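Long-range contacts in endoglucanase (Thermotoga maritima, PDB 1VHO), which probably acts as an aminopeptidase of the M42 family that uses two divalent metal ions, despite being named an endoglucanase: residues A[55-60]-A[189-194]; A[115-120]-A[137-142]; A[301-306]-A[318-323]. All blocks are in the same frame, centred on the assembly; numbering follows the deposited sequence.

Interaction 1 of 3, residues A[55-60]-A[189-194]; sequences KGKGIG and RYDHPW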
ATOM      1  N   LYS A  55      -5.598   9.274  21.092  1.00 23.37           N
ATOM      2  CA  LYS A  55      -6.292   8.899  22.328  1.00 25.75           C
ATOM      3  C   LYS A  55      -7.777   9.179  22.246  1.00 24.42           C
ATOM      4  O   LYS A  55      -8.211  10.170  21.658  1.00 25.18           O
ATOM      5  CB  LYS A  55      -5.682   9.681  23.516  1.00 31.82           C
ATOM      6  CG  LYS A  55      -6.445   9.519  24.818  1.00 36.95           C
ATOM      7  CD  LYS A  55      -5.771  10.195  25.995  1.00 42.40           C
ATOM      8  CE  LYS A  55      -5.259   9.184  27.015  1.00 45.54           C
ATOM      9  NZ  LYS A  55      -4.781   9.886  28.256  1.00 48.56           N
ATOM     10  N   GLY A  56      -8.553   8.255  22.779  1.00 26.52           N
ATOM     11  CA  GLY A  56     -10.019   8.414  22.814  1.00 29.46           C
ATOM     12  C   GLY A  56     -10.391   8.518  24.312  1.00 31.85           C
ATOM     13  O   GLY A  56      -9.657   9.175  25.065  1.00 32.57           O
ATOM     14  N   LYS A  57     -11.449   7.846  24.734  1.00 33.85           N
ATOM     15  CA  LYS A  57     -11.839   7.925  26.160  1.00 35.41           C
ATOM     16  C   LYS A  57     -11.315   6.739  26.941  1.00 36.88           C
ATOM     17  O   LYS A  57     -11.658   6.555  28.119  1.00 38.92           O
ATOM     18  CB  LYS A  57     -13.343   8.024  26.293  1.00 36.86           C
ATOM     19  CG  LYS A  57     -13.981   9.288  25.708  1.00 40.67           C
ATOM     20  CD  LYS A  57     -15.491   9.162  25.930  1.00 45.05           C
ATOM     21  CE  LYS A  57     -16.167  10.496  26.110  1.00 49.50           C
ATOM     22  NZ  LYS A  57     -17.129  10.765  25.000  1.00 51.37           N
ATOM     23  N   GLY A  58     -10.559   5.850  26.298  1.00 35.34           N
ATOM     24  CA  GLY A  58      -9.971   4.706  26.932  1.00 35.05           C
ATOM     25  C   GLY A  58     -10.831   3.472  27.077  1.00 35.92           C
ATOM     26  O   GLY A  58     -10.383   2.539  27.785  1.00 36.72           O
ATOM     27  N   ILE A  59     -11.919   3.304  26.314  1.00 33.75           N
ATOM     28  CA  ILE A  59     -12.728   2.103  26.472  1.00 35.03           C
ATOM     29  C   ILE A  59     -12.056   0.866  25.904  1.00 33.81           C
ATOM     30  O   ILE A  59     -12.528  -0.245  26.144  1.00 34.40           O
ATOM     31  CB  ILE A  59     -14.151   2.167  25.911  1.00 38.52           C
ATOM     32  CG1 ILE A  59     -14.176   2.268  24.379  1.00 39.69           C
ATOM     33  CG2 ILE A  59     -14.934   3.309  26.530  1.00 41.57           C
ATOM     34  CD1 ILE A  59     -15.515   1.896  23.770  1.00 43.75           C
ATOM     35  N   GLY A  60     -10.986   1.026  25.146  1.00 32.02           N
ATOM     36  CA  GLY A  60     -10.315  -0.149  24.558  1.00 30.96           C
ATOM     37  C   GLY A  60      -9.376   0.413  23.469  1.00 29.46           C
ATOM     38  O   GLY A  60      -9.379   1.626  23.242  1.00 27.98           O
ATOM     39  N   ARG A 189     -13.202  15.294  14.424  1.00 30.48           N
ATOM     40  CA  ARG A 189     -14.536  15.812  14.644  1.00 32.05           C
ATOM     41  C   ARG A 189     -15.283  15.176  15.807  1.00 33.44           C
ATOM     42  O   ARG A 189     -16.363  15.621  16.188  1.00 32.33           O
ATOM     43  CB  ARG A 189     -15.381  15.488  13.386  1.00 29.40           C
ATOM     44  N   TYR A 190     -14.763  14.056  16.319  1.00 32.90           N
ATOM     45  CA  TYR A 190     -15.458  13.340  17.347  1.00 33.83           C
ATOM     46  C   TYR A 190     -14.693  13.114  18.643  1.00 34.04           C
ATOM     47  O   TYR A 190     -13.490  12.978  18.674  1.00 31.86           O
ATOM     48  CB  TYR A 190     -15.794  11.916  16.853  1.00 34.24           C
ATOM     49  CG  TYR A 190     -16.643  11.811  15.614  1.00 35.33           C
ATOM     50  CD1 TYR A 190     -18.021  11.920  15.672  1.00 35.35           C
ATOM     51  CD2 TYR A 190     -16.052  11.531  14.385  1.00 35.90           C
ATOM     52  CE1 TYR A 190     -18.811  11.787  14.536  1.00 36.84           C
ATOM     53  CE2 TYR A 190     -16.837  11.403  13.238  1.00 36.74           C
ATOM     54  CZ  TYR A 190     -18.197  11.534  13.323  1.00 38.75           C
ATOM     55  OH  TYR A 190     -18.969  11.411  12.182  1.00 41.66           O
ATOM     56  N   ASP A 191     -15.530  12.948  19.679  1.00 34.38           N
ATOM     57  CA  ASP A 191     -15.041  12.597  21.014  1.00 32.98           C
ATOM     58  C   ASP A 191     -15.200  11.071  21.093  1.00 32.53           C
ATOM     59  O   ASP A 191     -15.913  10.529  21.943  1.00 32.68           O
ATOM     60  CB  ASP A 191     -15.871  13.254  22.117  1.00 36.48           C
ATOM     61  CG  ASP A 191     -15.349  12.975  23.516  1.00 41.77           C
ATOM     62  OD1 ASP A 191     -14.129  12.751  23.671  1.00 38.83           O
ATOM     63  OD2 ASP A 191     -16.166  12.988  24.482  1.00 43.24           O
ATOM     64  N   HIS A 192     -14.489  10.377  20.209  1.00 28.59           N
ATOM     65  CA  HIS A 192     -14.523   8.929  20.104  1.00 26.66           C
ATOM     66  C   HIS A 192     -14.023   8.202  21.326  1.00 26.84           C
ATOM     67  O   HIS A 192     -12.949   8.493  21.864  1.00 24.83           O
ATOM     68  CB  HIS A 192     -13.723   8.522  18.860  1.00 22.85           C
ATOM     69  CG  HIS A 192     -12.281   8.956  18.836  1.00 19.06           C
ATOM     70  ND1 HIS A 192     -11.256   8.201  19.297  1.00 20.22           N
ATOM     71  CD2 HIS A 192     -11.712  10.045  18.245  1.00 21.40           C
ATOM     72  CE1 HIS A 192     -10.089   8.809  19.074  1.00 23.99           C
ATOM     73  NE2 HIS A 192     -10.365   9.925  18.420  1.00 21.85           N
ATOM     74  N   PRO A 193     -14.761   7.180  21.772  1.00 27.22           N
ATOM     75  CA  PRO A 193     -14.440   6.407  22.940  1.00 26.78           C
ATOM     76  C   PRO A 193     -13.227   5.509  22.814  1.00 26.59           C
ATOM     77  O   PRO A 193     -12.489   5.280  23.765  1.00 27.03           O
ATOM     78  CB  PRO A 193     -15.686   5.532  23.179  1.00 27.11           C
ATOM     79  CG  PRO A 193     -16.772   6.161  22.373  1.00 28.15           C
ATOM     80  CD  PRO A 193     -16.074   6.773  21.181  1.00 26.44           C
ATOM     81  N   TRP A 194     -12.980   4.964  21.616  1.00 24.60           N
ATOM     82  CA  TRP A 194     -11.841   4.062  21.463  1.00 23.47           C
ATOM     83  C   TRP A 194     -10.508   4.795  21.289  1.00 22.31           C
ATOM     84  O   TRP A 194     -10.472   5.883  20.711  1.00 23.28           O
ATOM     85  CB  TRP A 194     -12.084   3.226  20.174  1.00 23.85           C
ATOM     86  CG  TRP A 194     -13.146   2.190  20.322  1.00 22.43           C
ATOM     87  CD1 TRP A 194     -14.498   2.340  20.110  1.00 23.34           C
ATOM     88  CD2 TRP A 194     -12.951   0.841  20.727  1.00 22.95           C
ATOM     89  NE1 TRP A 194     -15.145   1.157  20.351  1.00 23.71           N
ATOM     90  CE2 TRP A 194     -14.224   0.222  20.754  1.00 24.07           C
ATOM     91  CE3 TRP A 194     -11.837   0.093  21.080  1.00 24.89           C
ATOM     92  CZ2 TRP A 194     -14.383  -1.108  21.112  1.00 28.85           C
ATOM     93  CZ3 TRP A 194     -12.001  -1.231  21.451  1.00 26.27           C
ATOM     94  CH2 TRP A 194     -13.277  -1.825  21.456  1.00 27.88           C
TER
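Pro193 O is gripped by two backbone N-H groups of the facing loop, which reach it from opposite faces of its carbonyl plane. Lys57 N donates from 2.9 Å to Pro193 O, standing well above that plane with a bent N-H...O angle of 139°. Ile59 N lies farther from Pro193 O, at 3.3 Å, but its bond is straighter, 167°. Beside this pair the Lys57 side chain, bent at chi3 and chi4, crosses Asp191 at about a right angle. Its NZ forms a salt bridge with Asp191 OD2, modelled at a very short 2.5 Å, a length to be taken with caution.

The two loops lead into neighbouring parallel strands, 61-67 and 195-201, in the mixed eight-stranded sheet of the M42 catalytic fold, and both lie at the protein surface. Gly56 fits where a side chain could not: its CA lies 3.3 Å from Trp194 O in a CA-H...O contact, and a CB would collide with Trp194 O and His192 O. Trp194 O also accepts a hydrogen bond from His192 ND1 at 2.8 Å, in the plane of the imidazole. On the indole, Ile59 CD1 sits over one face, 3.7 Å from the centroid of the five-membered ring, and it also touches Pro193 CB. Trp194 NE1 is hydrogen-bonded to Leu334 O, near the end of the modelled chain. An alanine in place of Trp194 would probably leave Ile59 CD1 without its aromatic platform and Leu334 O without the indole donor. Near the six-membered ring, Gly60 C approaches Trp194 CE3 to 3.4 Å.

Interaction 2 of 3, residues A[115-120]-A[137-142]; sequences GMLAPH and FVDLSL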
ATOM      1  N   GLY A 115      14.252  -3.754 -20.958  1.00 18.45           N
ATOM      2  CA  GLY A 115      14.357  -4.512 -22.165  1.00 19.14           C
ATOM      3  C   GLY A 115      14.549  -3.741 -23.450  1.00 20.57           C
ATOM      4  O   GLY A 115      14.669  -4.350 -24.517  1.00 18.96           O
HETATM    5  N   MSE A 116      14.635  -2.398 -23.406  1.00 17.68           N
HETATM    6  CA  MSE A 116      14.810  -1.633 -24.587  1.00 18.06           C
HETATM    7  C   MSE A 116      16.278  -1.574 -25.016  1.00 17.04           C
HETATM    8  O   MSE A 116      17.105  -1.154 -24.241  1.00 17.75           O
HETATM    9  CB  MSE A 116      14.327  -0.158 -24.396  1.00 17.20           C
HETATM   10  CG  MSE A 116      14.385   0.591 -25.765  1.00 21.93           C
HETATM   11 SE   MSE A 116      13.605   2.374 -25.401  1.00 43.80          SE
HETATM   12  CE  MSE A 116      15.066   3.235 -24.681  1.00 28.59           C
ATOM     13  N   LEU A 117      16.566  -1.858 -26.280  1.00 18.50           N
ATOM     14  CA  LEU A 117      17.943  -1.750 -26.756  1.00 18.53           C
ATOM     15  C   LEU A 117      18.140  -0.389 -27.433  1.00 19.27           C
ATOM     16  O   LEU A 117      17.218   0.099 -28.095  1.00 18.35           O
ATOM     17  CB  LEU A 117      18.205  -2.796 -27.894  1.00 17.60           C
ATOM     18  CG  LEU A 117      18.094  -4.264 -27.421  1.00 20.73           C
ATOM     19  CD1 LEU A 117      18.179  -5.232 -28.597  1.00 23.36           C
ATOM     20  CD2 LEU A 117      19.153  -4.532 -26.376  1.00 22.28           C
ATOM     21  N   ALA A 118      19.333   0.158 -27.310  1.00 17.15           N
ATOM     22  CA  ALA A 118      19.668   1.392 -28.034  1.00 16.43           C
ATOM     23  C   ALA A 118      19.696   1.027 -29.535  1.00 16.79           C
ATOM     24  O   ALA A 118      19.953  -0.145 -29.868  1.00 15.87           O
ATOM     25  CB  ALA A 118      21.103   1.807 -27.680  1.00 17.61           C
ATOM     26  N   PRO A 119      19.332   1.928 -30.417  1.00 16.19           N
ATOM     27  CA  PRO A 119      19.345   1.639 -31.848  1.00 15.54           C
ATOM     28  C   PRO A 119      20.647   0.958 -32.262  1.00 16.67           C
ATOM     29  O   PRO A 119      21.722   1.470 -31.996  1.00 15.13           O
ATOM     30  CB  PRO A 119      19.199   2.997 -32.489  1.00 16.30           C
ATOM     31  CG  PRO A 119      18.416   3.813 -31.447  1.00 18.30           C
ATOM     32  CD  PRO A 119      18.992   3.354 -30.129  1.00 16.00           C
ATOM     33  N   HIS A 120      20.538  -0.219 -32.879  1.00 16.84           N
ATOM     34  CA  HIS A 120      21.723  -0.938 -33.339  1.00 17.14           C
ATOM     35  C   HIS A 120      21.290  -2.001 -34.367  1.00 16.08           C
ATOM     36  O   HIS A 120      20.259  -2.666 -34.158  1.00 17.69           O
ATOM     37  CB  HIS A 120      22.352  -1.676 -32.102  1.00 18.16           C
ATOM     38  CG  HIS A 120      23.640  -2.328 -32.530  1.00 16.79           C
ATOM     39  ND1 HIS A 120      24.828  -1.656 -32.703  1.00 19.11           N
ATOM     40  CD2 HIS A 120      23.864  -3.624 -32.948  1.00 20.66           C
ATOM     41  CE1 HIS A 120      25.755  -2.500 -33.153  1.00 21.67           C
ATOM     42  NE2 HIS A 120      25.202  -3.678 -33.289  1.00 20.76           N
ATOM     43  N   PHE A 137      16.572  -6.289 -17.965  1.00 22.29           N
ATOM     44  CA  PHE A 137      17.781  -5.489 -18.120  1.00 20.29           C
ATOM     45  C   PHE A 137      17.494  -4.095 -18.657  1.00 17.96           C
ATOM     46  O   PHE A 137      16.409  -3.823 -19.148  1.00 19.74           O
ATOM     47  CB  PHE A 137      18.738  -6.182 -19.145  1.00 19.10           C
ATOM     48  CG  PHE A 137      18.280  -6.167 -20.557  1.00 20.57           C
ATOM     49  CD1 PHE A 137      18.695  -5.175 -21.445  1.00 21.80           C
ATOM     50  CD2 PHE A 137      17.389  -7.123 -21.042  1.00 21.13           C
ATOM     51  CE1 PHE A 137      18.245  -5.154 -22.745  1.00 22.29           C
ATOM     52  CE2 PHE A 137      16.931  -7.123 -22.345  1.00 21.38           C
ATOM     53  CZ  PHE A 137      17.363  -6.111 -23.211  1.00 21.32           C
ATOM     54  N   VAL A 138      18.510  -3.246 -18.574  1.00 18.68           N
ATOM     55  CA  VAL A 138      18.438  -1.911 -19.172  1.00 16.57           C
ATOM     56  C   VAL A 138      19.743  -1.757 -19.962  1.00 19.33           C
ATOM     57  O   VAL A 138      20.734  -2.419 -19.567  1.00 19.14           O
ATOM     58  CB  VAL A 138      18.217  -0.754 -18.223  1.00 19.94           C
ATOM     59  CG1 VAL A 138      16.783  -0.864 -17.651  1.00 16.31           C
ATOM     60  CG2 VAL A 138      19.248  -0.629 -17.116  1.00 19.25           C
ATOM     61  N   ASP A 139      19.682  -1.066 -21.079  1.00 17.46           N
ATOM     62  CA  ASP A 139      20.840  -0.828 -21.949  1.00 17.50           C
ATOM     63  C   ASP A 139      21.550   0.424 -21.437  1.00 19.75           C
ATOM     64  O   ASP A 139      21.026   1.539 -21.569  1.00 18.21           O
ATOM     65  CB  ASP A 139      20.361  -0.680 -23.399  1.00 18.62           C
ATOM     66  CG  ASP A 139      21.482  -0.593 -24.434  1.00 19.03           C
ATOM     67  OD1 ASP A 139      22.565  -0.075 -24.103  1.00 17.89           O
ATOM     68  OD2 ASP A 139      21.208  -0.999 -25.581  1.00 18.58           O
ATOM     69  N   LEU A 140      22.694   0.250 -20.812  1.00 19.25           N
ATOM     70  CA  LEU A 140      23.514   1.303 -20.220  1.00 23.04           C
ATOM     71  C   LEU A 140      24.012   2.362 -21.160  1.00 26.10           C
ATOM     72  O   LEU A 140      24.277   3.504 -20.739  1.00 24.79           O
ATOM     73  CB  LEU A 140      24.710   0.687 -19.494  1.00 28.70           C
ATOM     74  CG  LEU A 140      24.600   0.372 -18.006  1.00 35.45           C
ATOM     75  CD1 LEU A 140      23.170   0.204 -17.525  1.00 36.10           C
ATOM     76  CD2 LEU A 140      25.429  -0.869 -17.692  1.00 35.64           C
ATOM     77  N   SER A 141      24.071   2.085 -22.474  1.00 25.27           N
ATOM     78  CA  SER A 141      24.529   3.089 -23.418  1.00 26.71           C
ATOM     79  C   SER A 141      23.496   4.201 -23.531  1.00 28.99           C
ATOM     80  O   SER A 141      23.793   5.234 -24.140  1.00 31.76           O
ATOM     81  CB  SER A 141      24.825   2.450 -24.785  1.00 22.10           C
ATOM     82  OG  SER A 141      23.619   2.055 -25.370  1.00 24.44           O
ATOM     83  N   LEU A 142      22.277   3.999 -23.042  1.00 28.43           N
ATOM     84  CA  LEU A 142      21.217   4.972 -23.039  1.00 28.49           C
ATOM     85  C   LEU A 142      21.230   5.852 -21.787  1.00 31.43           C
ATOM     86  O   LEU A 142      20.451   6.811 -21.742  1.00 32.22           O
ATOM     87  CB  LEU A 142      19.832   4.316 -23.146  1.00 25.27           C
ATOM     88  CG  LEU A 142      19.560   3.611 -24.488  1.00 25.02           C
ATOM     89  CD1 LEU A 142      18.281   2.823 -24.482  1.00 22.96           C
ATOM     90  CD2 LEU A 142      19.571   4.593 -25.653  1.00 28.77           C
TER
HETATM   91  O   HOH W   1      17.032  -0.068 -21.734  1.00 18.16           O
HETATM   92  O   HOH W   2      21.726  -1.615 -28.307  1.00 20.79           O
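Ala118 N donates to Asp139 OD2 in a nearly straight hydrogen bond of 2.8 Å, meeting that oxygen from above the carboxylate plane. A second direct bond, also nearly straight, runs from Gly115 N to Phe137 O at 2.8 Å. Asp139 CG is placed anti to the backbone N (chi1 -173°). Three donors meet the other carboxylate oxygen, OD1, which accepts from Ser141 N and Ser141 OG, the former closing an Asx turn, and also from Gln81 NE2.

Two waters add bridges: one donates to Met116 O and accepts from Asp139 N, the other donates to both Ala118 O and Asp139 OD2. Strand 137-139 is an outermost strand of the antiparallel six-stranded sheet, hydrogen-bonded to strand 82-87, and the loop that follows strand 108-113 packs against it.

Among the apolar contacts, Gly115 CA lies over one face of the Phe137 ring, 3.8 Å from its centroid, a CH-pi contact. Leu117 CD2 meets the same ring at its edge, 3.8 Å from Phe137 CE1. Ala118 CB touches Leu142 CD2 at 3.8 Å.

Interaction 3 of 3, residues A[301-306]-A[318-323]; sequences ISIPLK and RDVEEL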
ATOM      1  N   ILE A 301     -10.777  -5.413   5.342  1.00 17.14           N
ATOM      2  CA  ILE A 301     -11.590  -4.539   4.498  1.00 15.00           C
ATOM      3  C   ILE A 301     -10.685  -4.046   3.358  1.00 16.66           C
ATOM      4  O   ILE A 301      -9.594  -3.544   3.647  1.00 16.39           O
ATOM      5  CB  ILE A 301     -12.253  -3.376   5.226  1.00 17.27           C
ATOM      6  CG1 ILE A 301     -13.067  -3.871   6.443  1.00 17.43           C
ATOM      7  CG2 ILE A 301     -13.214  -2.626   4.295  1.00 12.85           C
ATOM      8  CD1 ILE A 301     -13.609  -2.819   7.339  1.00 17.74           C
ATOM      9  N   SER A 302     -11.180  -4.106   2.149  1.00 14.81           N
ATOM     10  CA  SER A 302     -10.417  -3.787   0.971  1.00 15.85           C
ATOM     11  C   SER A 302     -10.979  -2.693   0.090  1.00 16.57           C
ATOM     12  O   SER A 302     -12.191  -2.509  -0.015  1.00 15.86           O
ATOM     13  CB  SER A 302     -10.310  -5.058   0.057  1.00 15.40           C
ATOM     14  OG  SER A 302      -9.567  -6.068   0.765  1.00 19.25           O
ATOM     15  N   ILE A 303     -10.031  -2.008  -0.581  1.00 14.56           N
ATOM     16  CA  ILE A 303     -10.397  -0.977  -1.561  1.00 14.93           C
ATOM     17  C   ILE A 303     -10.376  -1.614  -2.961  1.00 16.03           C
ATOM     18  O   ILE A 303      -9.389  -2.293  -3.312  1.00 16.22           O
ATOM     19  CB  ILE A 303      -9.347   0.152  -1.483  1.00 13.54           C
ATOM     20  CG1 ILE A 303      -9.527   0.980  -0.199  1.00 17.46           C
ATOM     21  CG2 ILE A 303      -9.458   1.067  -2.718  1.00 14.50           C
ATOM     22  CD1 ILE A 303     -10.862   1.686  -0.030  1.00 19.44           C
ATOM     23  N   PRO A 304     -11.421  -1.472  -3.762  1.00 15.13           N
ATOM     24  CA  PRO A 304     -11.466  -2.019  -5.114  1.00 16.13           C
ATOM     25  C   PRO A 304     -10.348  -1.361  -5.943  1.00 15.03           C
ATOM     26  O   PRO A 304     -10.162  -0.141  -5.854  1.00 14.96           O
ATOM     27  CB  PRO A 304     -12.802  -1.549  -5.706  1.00 15.95           C
ATOM     28  CG  PRO A 304     -13.654  -1.360  -4.447  1.00 14.81           C
ATOM     29  CD  PRO A 304     -12.673  -0.734  -3.458  1.00 15.66           C
ATOM     30  N   LEU A 305      -9.602  -2.191  -6.633  1.00 15.51           N
ATOM     31  CA  LEU A 305      -8.504  -1.603  -7.461  1.00 15.88           C
ATOM     32  C   LEU A 305      -8.509  -2.319  -8.784  1.00 18.59           C
ATOM     33  O   LEU A 305      -8.642  -3.543  -8.847  1.00 19.92           O
ATOM     34  CB  LEU A 305      -7.213  -1.786  -6.655  1.00 19.55           C
ATOM     35  CG  LEU A 305      -5.898  -1.325  -7.275  1.00 23.63           C
ATOM     36  CD1 LEU A 305      -4.903  -1.080  -6.140  1.00 20.72           C
ATOM     37  CD2 LEU A 305      -5.327  -2.366  -8.242  1.00 25.39           C
ATOM     38  N   LYS A 306      -8.328  -1.597  -9.881  1.00 17.51           N
ATOM     39  CA  LYS A 306      -8.291  -2.263 -11.193  1.00 19.81           C
ATOM     40  C   LYS A 306      -6.882  -2.241 -11.732  1.00 20.10           C
ATOM     41  O   LYS A 306      -6.104  -1.321 -11.438  1.00 19.34           O
ATOM     42  CB  LYS A 306      -9.288  -1.487 -12.074  1.00 22.17           C
ATOM     43  CG  LYS A 306      -9.777  -2.221 -13.312  1.00 33.05           C
ATOM     44  CD  LYS A 306     -10.844  -1.374 -14.016  1.00 35.60           C
ATOM     45  CE  LYS A 306     -11.796  -2.226 -14.826  1.00 42.61           C
ATOM     46  NZ  LYS A 306     -11.213  -2.658 -16.129  1.00 46.53           N
ATOM     47  N   ARG A 318     -13.558   7.981  -4.013  1.00 17.02           N
ATOM     48  CA  ARG A 318     -14.727   7.925  -3.129  1.00 18.36           C
ATOM     49  C   ARG A 318     -14.733   6.659  -2.293  1.00 16.70           C
ATOM     50  O   ARG A 318     -15.268   6.689  -1.162  1.00 16.09           O
ATOM     51  CB  ARG A 318     -16.035   8.009  -3.925  1.00 23.15           C
ATOM     52  CG  ARG A 318     -16.206   9.286  -4.741  1.00 31.17           C
ATOM     53  CD  ARG A 318     -17.431   9.110  -5.651  1.00 36.85           C
ATOM     54  NE  ARG A 318     -17.124   8.070  -6.657  1.00 40.78           N
ATOM     55  CZ  ARG A 318     -18.005   7.592  -7.511  1.00 40.44           C
ATOM     56  NH1 ARG A 318     -19.269   8.059  -7.484  1.00 44.19           N
ATOM     57  NH2 ARG A 318     -17.683   6.676  -8.379  1.00 41.37           N
ATOM     58  N   ASP A 319     -14.248   5.508  -2.808  1.00 15.64           N
ATOM     59  CA  ASP A 319     -14.206   4.304  -2.005  1.00 15.15           C
ATOM     60  C   ASP A 319     -13.240   4.512  -0.836  1.00 15.92           C
ATOM     61  O   ASP A 319     -13.402   3.991   0.285  1.00 13.87           O
ATOM     62  CB  ASP A 319     -13.691   3.083  -2.829  1.00 13.30           C
ATOM     63  CG  ASP A 319     -14.710   2.625  -3.860  1.00 18.19           C
ATOM     64  OD1 ASP A 319     -15.957   2.822  -3.670  1.00 16.80           O
ATOM     65  OD2 ASP A 319     -14.264   2.069  -4.879  1.00 17.90           O
ATOM     66  N   VAL A 320     -12.121   5.217  -1.157  1.00 14.15           N
ATOM     67  CA  VAL A 320     -11.129   5.513  -0.128  1.00 15.15           C
ATOM     68  C   VAL A 320     -11.715   6.360   0.983  1.00 16.90           C
ATOM     69  O   VAL A 320     -11.518   6.117   2.189  1.00 13.85           O
ATOM     70  CB  VAL A 320      -9.881   6.171  -0.784  1.00 16.69           C
ATOM     71  CG1 VAL A 320      -8.947   6.765   0.273  1.00 14.27           C
ATOM     72  CG2 VAL A 320      -9.128   5.069  -1.550  1.00 15.57           C
ATOM     73  N   GLU A 321     -12.398   7.457   0.600  1.00 17.64           N
ATOM     74  CA  GLU A 321     -12.994   8.323   1.616  1.00 19.97           C
ATOM     75  C   GLU A 321     -14.096   7.635   2.401  1.00 19.37           C
ATOM     76  O   GLU A 321     -14.197   7.847   3.600  1.00 19.91           O
ATOM     77  CB  GLU A 321     -13.652   9.554   0.954  1.00 27.05           C
ATOM     78  CG  GLU A 321     -12.764  10.280  -0.005  1.00 36.00           C
ATOM     79  CD  GLU A 321     -13.374  11.613  -0.459  1.00 37.59           C
ATOM     80  OE1 GLU A 321     -14.459  11.578  -1.074  1.00 39.83           O
ATOM     81  OE2 GLU A 321     -12.716  12.614  -0.159  1.00 34.96           O
ATOM     82  N   GLU A 322     -14.986   6.890   1.702  1.00 16.63           N
ATOM     83  CA  GLU A 322     -16.056   6.196   2.427  1.00 17.31           C
ATOM     84  C   GLU A 322     -15.506   5.163   3.381  1.00 16.24           C
ATOM     85  O   GLU A 322     -16.031   5.010   4.479  1.00 13.96           O
ATOM     86  CB  GLU A 322     -17.106   5.580   1.481  1.00 19.14           C
ATOM     87  CG  GLU A 322     -17.953   6.679   0.808  1.00 20.90           C
ATOM     88  CD  GLU A 322     -18.901   7.346   1.803  1.00 25.03           C
ATOM     89  OE1 GLU A 322     -18.538   8.370   2.409  1.00 25.07           O
ATOM     90  OE2 GLU A 322     -20.004   6.837   2.062  1.00 26.14           O
ATOM     91  N   LEU A 323     -14.415   4.454   3.020  1.00 15.47           N
ATOM     92  CA  LEU A 323     -13.827   3.520   3.983  1.00 14.23           C
ATOM     93  C   LEU A 323     -13.334   4.284   5.199  1.00 16.54           C
ATOM     94  O   LEU A 323     -13.460   3.856   6.368  1.00 14.42           O
ATOM     95  CB  LEU A 323     -12.723   2.669   3.318  1.00 14.30           C
ATOM     96  CG  LEU A 323     -12.043   1.663   4.252  1.00 17.58           C
ATOM     97  CD1 LEU A 323     -13.088   0.898   5.091  1.00 18.94           C
ATOM     98  CD2 LEU A 323     -11.168   0.652   3.523  1.00 16.01           C
TER
HETATM   99  O   HOH W   3     -11.580   2.111  -5.540  1.00 16.52           O
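Ile303 of the strand presses its side chain against segment 318-323 of helix 317-333, and its branches divide the work. Contact begins at the atoms beyond CB. CG1, anti to the carbonyl carbon (chi1 -73°), comes within 4.1 Å of Leu323 CD2, while the other branch, CG2, stands 4.2 Å from Val320 CG2. The tip, CD1, does most of the touching. It lies 3.4 Å from Asp319 O, wedged against the helix backbone. It also meets Leu323 CD2 at 3.7 Å and Val320 CG2.

Ile303 and Val320 cross at about a right angle, Ile303 and Leu323 obliquely. Two residues earlier on the strand, Ile301 turns its CG2 to Leu323 CD1 at 3.6 Å. Leu323 CD1 faces Ile301, while its CD2 touches both isoleucines. The axes of strand 301-304 and helix segment 318-323 approach to 8.4 Å and run nearly antiparallel, at 158°. This is a helix laid on one side of the central mixed sheet, where strand 297-304 lies between strands 222-229 and 247-249. Val179 of helix 171-187 touches Ile303, Val320 and Leu323, joining a second helix to the same apolar layer. The predicted metal site is near: the Ile301 side chain is about 7 Å from that of Asp227, probably a zinc ligand.

At the other end, Pro304 brings CG and CD against the carboxylate of Asp319, with CG 3.5 Å from Asp319 OD2. A water donates to both Pro304 O and Asp319 OD2; Gly245 N is hydrogen-bonded to Asp319 OD1 and Gly243 N to OD2. No direct hydrogen bond spans strand and helix, which implies that they are joined mainly by apolar contact, while the buried charge of Asp319 is probably stabilised by the glycine N-H groups and the water.

How the interactions relate
Interaction 3 is the buried one: all six touching residues are shielded, its centre is about 12 Å from that of the chain, and methyl contacts dominate. Interactions 1 and 2 lie farther out, about 27 and 31 Å from the chain centre and on opposite sides of it, and rely more on directed polar bonds. Interactions 1 and 3 belong to the same eight-stranded sheet, one in the loops that lead into its strands and the other on a face; helix 317-333 supplies a segment of interaction 3, and its Val332 touches His192 in interaction 1. Interaction 2 belongs to the separate six-stranded sheet, at an outermost strand, and uses two bridging waters and no salt bridge.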